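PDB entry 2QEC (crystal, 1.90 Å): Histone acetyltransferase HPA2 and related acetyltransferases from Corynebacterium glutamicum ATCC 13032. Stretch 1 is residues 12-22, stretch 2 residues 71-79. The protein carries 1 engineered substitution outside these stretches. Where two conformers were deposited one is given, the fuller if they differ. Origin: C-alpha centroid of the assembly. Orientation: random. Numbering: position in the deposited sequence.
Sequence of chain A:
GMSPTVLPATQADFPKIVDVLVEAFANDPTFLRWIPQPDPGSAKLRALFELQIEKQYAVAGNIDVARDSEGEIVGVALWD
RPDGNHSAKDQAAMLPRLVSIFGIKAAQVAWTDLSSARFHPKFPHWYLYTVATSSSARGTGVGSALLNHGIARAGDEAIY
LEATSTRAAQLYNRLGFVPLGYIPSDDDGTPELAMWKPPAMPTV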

ATOM      1  N   ALA A  12      20.620  25.504 -15.103  1.00 45.34           N
ATOM      2  CA  ALA A  12      21.130  25.608 -16.493  1.00 44.05           C
ATOM      3  C   ALA A  12      20.702  24.411 -17.362  1.00 43.47           C
ATOM      4  O   ALA A  12      20.634  24.503 -18.604  1.00 44.85           O
ATOM      5  N   ASP A  13      20.442  23.294 -16.693  1.00 41.98           N
ATOM      6  CA  ASP A  13      20.049  22.036 -17.345  1.00 44.25           C
ATOM      7  C   ASP A  13      18.563  21.939 -17.684  1.00 42.40           C
ATOM      8  O   ASP A  13      18.157  21.011 -18.377  1.00 42.88           O
ATOM      9  N   PHE A  14      17.739  22.844 -17.178  1.00 43.34           N
ATOM     10  CA  PHE A  14      16.287  22.678 -17.329  1.00 46.63           C
ATOM     11  C   PHE A  14      15.795  22.609 -18.800  1.00 45.13           C
ATOM     12  O   PHE A  14      14.979  21.745 -19.105  1.00 44.56           O
ATOM     13  N   PRO A  15      16.270  23.496 -19.712  1.00 45.89           N
ATOM     14  CA  PRO A  15      15.861  23.315 -21.107  1.00 45.19           C
ATOM     15  C   PRO A  15      16.074  21.923 -21.696  1.00 44.28           C
ATOM     16  O   PRO A  15      15.180  21.392 -22.354  1.00 41.57           O
ATOM     17  N   LYS A  16      17.240  21.329 -21.463  1.00 43.72           N
ATOM     18  CA  LYS A  16      17.546  20.015 -22.020  1.00 43.53           C
ATOM     19  C   LYS A  16      16.704  18.958 -21.351  1.00 41.50           C
ATOM     20  O   LYS A  16      16.249  17.985 -21.954  1.00 44.93           O
ATOM     21  N   ILE A  17      16.510  19.141 -20.080  1.00 41.80           N
ATOM     22  CA  ILE A  17      15.664  18.217 -19.293  1.00 40.28           C
ATOM     23  C   ILE A  17      14.245  18.142 -19.920  1.00 42.46           C
ATOM     24  O   ILE A  17      13.717  17.055 -20.182  1.00 41.89           O
ATOM     25  N   VAL A  18      13.673  19.305 -20.208  1.00 44.61           N
ATOM     26  CA  VAL A  18      12.337  19.388 -20.832  1.00 43.37           C
ATOM     27  C   VAL A  18      12.370  18.761 -22.216  1.00 42.12           C
ATOM     28  O   VAL A  18      11.468  18.020 -22.583  1.00 42.60           O
ATOM     29  N   ASP A  19      13.408  19.050 -23.000  1.00 45.26           N
ATOM     30  CA  ASP A  19      13.586  18.417 -24.313  1.00 44.93           C
ATOM     31  C   ASP A  19      13.550  16.908 -24.200  1.00 43.44           C
ATOM     32  O   ASP A  19      12.949  16.225 -25.044  1.00 42.51           O
ATOM     33  N   VAL A  20      14.238  16.378 -23.200  1.00 43.84           N
ATOM     34  CA  VAL A  20      14.276  14.904 -22.977  1.00 40.64           C
ATOM     35  C   VAL A  20      12.902  14.305 -22.577  1.00 43.92           C
ATOM     36  O   VAL A  20      12.470  13.261 -23.092  1.00 43.10           O
ATOM     37  N   LEU A  21      12.207  14.968 -21.671  1.00 41.87           N
ATOM     38  CA  LEU A  21      10.854  14.563 -21.300  1.00 40.68           C
ATOM     39  C   LEU A  21       9.890  14.548 -22.496  1.00 43.32           C
ATOM     40  O   LEU A  21       9.105  13.625 -22.671  1.00 45.05           O
ATOM     41  N   VAL A  22       9.939  15.603 -23.291  1.00 44.48           N
ATOM     42  CA  VAL A  22       9.069  15.738 -24.451  1.00 44.15           C
ATOM     43  C   VAL A  22       9.355  14.626 -25.466  1.00 47.03           C
ATOM     44  O   VAL A  22       8.426  14.021 -25.999  1.00 47.21           O
ATOM     45  N   GLY A  71      29.250  13.844 -21.965  1.00 39.35           N
ATOM     46  CA  GLY A  71      28.762  14.944 -21.098  1.00 39.12           C
ATOM     47  C   GLY A  71      27.316  15.387 -21.300  1.00 38.26           C
ATOM     48  O   GLY A  71      26.873  16.353 -20.677  1.00 35.68           O
ATOM     49  N   GLU A  72      26.588  14.709 -22.181  1.00 38.94           N
ATOM     50  CA  GLU A  72      25.227  15.140 -22.487  0.50 38.13           C
ATOM     51  C   GLU A  72      24.235  14.413 -21.615  1.00 38.25           C
ATOM     52  O   GLU A  72      24.433  13.257 -21.252  1.00 38.12           O
ATOM     53  N   ILE A  73      23.155  15.121 -21.308  1.00 37.61           N
ATOM     54  CA  ILE A  73      22.068  14.574 -20.523  1.00 37.32           C
ATOM     55  C   ILE A  73      21.295  13.615 -21.413  1.00 37.43           C
ATOM     56  O   ILE A  73      20.892  13.965 -22.536  1.00 37.29           O
ATOM     57  N   VAL A  74      21.227  12.364 -20.964  1.00 35.74           N
ATOM     58  CA  VAL A  74      20.569  11.279 -21.699  1.00 38.32           C
ATOM     59  C   VAL A  74      19.382  10.668 -20.941  1.00 39.95           C
ATOM     60  O   VAL A  74      18.674   9.809 -21.461  1.00 39.26           O
ATOM     61  N   GLY A  75      19.152  11.139 -19.736  1.00 40.12           N
ATOM     62  CA  GLY A  75      17.983  10.706 -18.970  1.00 41.29           C
ATOM     63  C   GLY A  75      17.704  11.643 -17.832  1.00 42.83           C
ATOM     64  O   GLY A  75      18.583  12.401 -17.397  1.00 43.43           O
ATOM     65  N   VAL A  76      16.461  11.592 -17.381  1.00 40.74           N
ATOM     66  CA  VAL A  76      15.997  12.404 -16.279  0.50 41.10           C
ATOM     67  C   VAL A  76      14.971  11.614 -15.465  1.00 40.54           C
ATOM     68  O   VAL A  76      14.192  10.812 -16.010  1.00 42.12           O
ATOM     69  N   ALA A  77      15.014  11.813 -14.142  1.00 41.18           N
ATOM     70  CA  ALA A  77      13.998  11.304 -13.220  1.00 39.48           C
ATOM     71  C   ALA A  77      13.466  12.425 -12.292  1.00 42.14           C
ATOM     72  O   ALA A  77      14.235  13.258 -11.754  1.00 43.38           O
ATOM     73  N   LEU A  78      12.144  12.409 -12.066  1.00 41.79           N
ATOM     74  CA  LEU A  78      11.455  13.397 -11.216  1.00 37.34           C
ATOM     75  C   LEU A  78      10.852  12.653 -10.051  1.00 38.32           C
ATOM     76  O   LEU A  78      10.120  11.713 -10.266  1.00 35.45           O
ATOM     77  N   TRP A  79      11.242  13.082  -8.855  1.00 39.50           N
ATOM     78  CA  TRP A  79      10.851  12.486  -7.588  1.00 40.05           C
ATOM     79  C   TRP A  79      10.204  13.532  -6.663  1.00 39.62           C
ATOM     80  O   TRP A  79      10.666  14.696  -6.577  1.00 39.40           O
TER

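The helix of stretch 1 crosses the strand of stretch 2 nearly at a right angle, 86°, with the axes 8.2 Å apart. The strand does not alternate strictly. I73, V76 and L78 send their CA-to-CB bonds toward the helix. V74 and A77 point away. The V74-G75 pair breaks the alternation, so that I73 and V76 both face in. G75 has no side chain, and its CA lies 4.5 Å from V20 CG1.

I73 gives the largest covered area. It is m at chi1 and t at chi2. Its CD1 reaches D13 OD1 at 3.7 Å, and its CB lies 3.9 Å from K16 CG. V76 is p, which places both methyls against the helix. Its CG2 meets I17 CG2 at 3.7 Å. Its CG1 meets L21 CD2 at 3.7 Å and V20 CG1 at 4.2 Å.

V20 points toward the strand and is t. Its two methyls are divided: CG1 faces V76, and CG2 lies 4.4 Å from I73 CG2. I17 and L21 leave the helix sideways, and both are m, t. In L21 this conformation brings the end of the chain nearer the strand. Its CD1 then lies 4.2 Å from L78 CD1. L78, also m, t, is farther along the strand.

K16 carries the polar contact. Its chi angles are t, p, t, m, so the chain bends at chi2 and again at chi4. NZ thereby donates a hydrogen bond of 2.7 Å to I73 O. The salt bridge from K16 NZ to E72 OE1 is long, at 3.9 Å. E72, m at chi1 and chi2, starts sideways, but its end comes nearer the helix. One water fills the gap. It accepts from K16 NZ at 3.0 Å and from I73 N at 2.9 Å, and donates to E72 OE1 at 2.6 Å. The ammonium group is thus held by a carbonyl, a carboxylate and a water at the edge of the apolar packing.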

ATOM      1  CB  ALA A  12      22.606  25.683 -16.468  1.00 44.09           C
ATOM      2  CB  ASP A  13      20.355  20.832 -16.432  1.00 39.90           C
ATOM      3  CG  ASP A  13      21.842  20.737 -16.032  1.00 50.71           C
ATOM      4  OD1 ASP A  13      22.698  20.875 -16.909  1.00 44.69           O
ATOM      5  OD2 ASP A  13      22.136  20.452 -14.872  1.00 46.20           O
ATOM      6  CB  PHE A  14      15.493  23.717 -16.515  1.00 49.00           C
ATOM      7  CG  PHE A  14      15.591  23.553 -14.999  1.00 53.84           C
ATOM      8  CD1 PHE A  14      16.276  22.488 -14.402  1.00 51.15           C
ATOM      9  CD2 PHE A  14      14.960  24.464 -14.170  1.00 55.28           C
ATOM     10  CE1 PHE A  14      16.330  22.355 -13.040  1.00 49.36           C
ATOM     11  CE2 PHE A  14      15.030  24.333 -12.793  1.00 52.95           C
ATOM     12  CZ  PHE A  14      15.724  23.271 -12.228  1.00 52.38           C
ATOM     13  CB  PRO A  15      16.679  24.365 -21.849  1.00 46.76           C
ATOM     14  CG  PRO A  15      16.864  25.425 -20.868  1.00 50.01           C
ATOM     15  CD  PRO A  15      17.060  24.717 -19.559  1.00 45.44           C
ATOM     16  CB  LYS A  16      19.037  19.697 -21.827  1.00 42.85           C
ATOM     17  CG  LYS A  16      19.441  18.322 -22.341  1.00 46.28           C
ATOM     18  CD  LYS A  16      19.475  18.297 -23.870  1.00 52.46           C
ATOM     19  CE  LYS A  16      19.573  16.862 -24.381  1.00 50.88           C
ATOM     20  NZ  LYS A  16      20.846  16.270 -23.884  1.00 61.67           N
ATOM     21  CB  ILE A  17      15.648  18.665 -17.846  1.00 44.34           C
ATOM     22  CG1 ILE A  17      16.943  18.239 -17.146  1.00 48.84           C
ATOM     23  CG2 ILE A  17      14.489  18.071 -17.084  1.00 40.87           C
ATOM     24  CD1 ILE A  17      17.115  18.814 -15.813  1.00 50.90           C
ATOM     25  CB  VAL A  18      11.847  20.822 -20.872  1.00 43.01           C
ATOM     26  CG1 VAL A  18      10.574  20.954 -21.737  1.00 46.45           C
ATOM     27  CG2 VAL A  18      11.623  21.363 -19.453  1.00 46.71           C
ATOM     28  CB  ASP A  19      14.922  18.758 -24.957  1.00 43.08           C
ATOM     29  CG  ASP A  19      15.003  20.177 -25.457  1.00 47.58           C
ATOM     30  OD1 ASP A  19      13.962  20.849 -25.616  1.00 49.39           O
ATOM     31  OD2 ASP A  19      16.141  20.617 -25.669  1.00 48.21           O
ATOM     32  CB  VAL A  20      15.368  14.510 -21.944  1.00 46.75           C
ATOM     33  CG1 VAL A  20      15.302  13.060 -21.633  1.00 39.72           C
ATOM     34  CG2 VAL A  20      16.781  14.812 -22.530  1.00 42.03           C
ATOM     35  CB  LEU A  21      10.340  15.492 -20.200  1.00 43.31           C
ATOM     36  CG  LEU A  21      11.034  15.325 -18.844  1.00 44.66           C
ATOM     37  CD1 LEU A  21      10.830  16.552 -17.930  1.00 43.56           C
ATOM     38  CD2 LEU A  21      10.599  14.081 -18.192  1.00 44.11           C
ATOM     39  CB  VAL A  22       9.233  17.127 -25.101  1.00 44.76           C
ATOM     40  CG1 VAL A  22       8.503  17.187 -26.442  1.00 44.92           C
ATOM     41  CG2 VAL A  22       8.728  18.224 -24.152  1.00 41.88           C
ATOM     42  CB  GLU A  72      24.871  14.951 -23.971  0.50 39.93           C
ATOM     43  CG  GLU A  72      25.779  15.685 -24.966  0.50 39.12           C
ATOM     44  CD  GLU A  72      25.482  17.193 -25.179  0.50 49.29           C
ATOM     45  OE1 GLU A  72      24.363  17.667 -24.857  0.50 38.49           O
ATOM     46  OE2 GLU A  72      26.405  17.910 -25.682  0.50 43.81           O
ATOM     47  CB  ILE A  73      21.155  15.691 -19.959  1.00 36.55           C
ATOM     48  CG1 ILE A  73      21.929  16.514 -18.911  1.00 39.32           C
ATOM     49  CG2 ILE A  73      19.866  15.108 -19.401  1.00 40.06           C
ATOM     50  CD1 ILE A  73      21.317  17.864 -18.621  1.00 40.57           C
ATOM     51  CB  VAL A  74      21.582  10.146 -22.076  1.00 39.61           C
ATOM     52  CG1 VAL A  74      22.511  10.631 -23.150  1.00 43.26           C
ATOM     53  CG2 VAL A  74      22.355   9.639 -20.873  1.00 44.04           C
ATOM     54  CB  VAL A  76      15.454  13.799 -16.761  0.50 42.18           C
ATOM     55  CG1 VAL A  76      14.203  13.685 -17.645  0.50 38.65           C
ATOM     56  CG2 VAL A  76      15.206  14.740 -15.586  0.50 43.41           C
ATOM     57  CB  ALA A  77      14.534  10.133 -12.433  1.00 41.38           C
ATOM     58  CB  LEU A  78      10.362  14.117 -11.991  1.00 38.55           C
ATOM     59  CG  LEU A  78      10.869  14.851 -13.283  1.00 39.69           C
ATOM     60  CD1 LEU A  78       9.688  15.489 -13.998  1.00 46.28           C
ATOM     61  CD2 LEU A  78      11.800  15.958 -12.976  1.00 47.00           C
ATOM     62  CB  TRP A  79      12.107  11.967  -6.917  1.00 40.87           C
ATOM     63  CG  TRP A  79      12.866  10.852  -7.601  1.00 35.76           C
ATOM     64  CD1 TRP A  79      13.798  10.971  -8.605  1.00 38.44           C
ATOM     65  CD2 TRP A  79      12.833   9.475  -7.248  1.00 37.30           C
ATOM     66  NE1 TRP A  79      14.315   9.750  -8.905  1.00 39.14           N
ATOM     67  CE2 TRP A  79      13.750   8.812  -8.075  1.00 38.20           C
ATOM     68  CE3 TRP A  79      12.126   8.739  -6.294  1.00 39.43           C
ATOM     69  CZ2 TRP A  79      13.937   7.442  -8.019  1.00 40.52           C
ATOM     70  CZ3 TRP A  79      12.329   7.378  -6.213  1.00 41.51           C
ATOM     71  CH2 TRP A  79      13.247   6.745  -7.068  1.00 38.68           C
TER
HETATM   72  O   HOH W   1      23.154  17.760 -22.577  1.00 27.07           O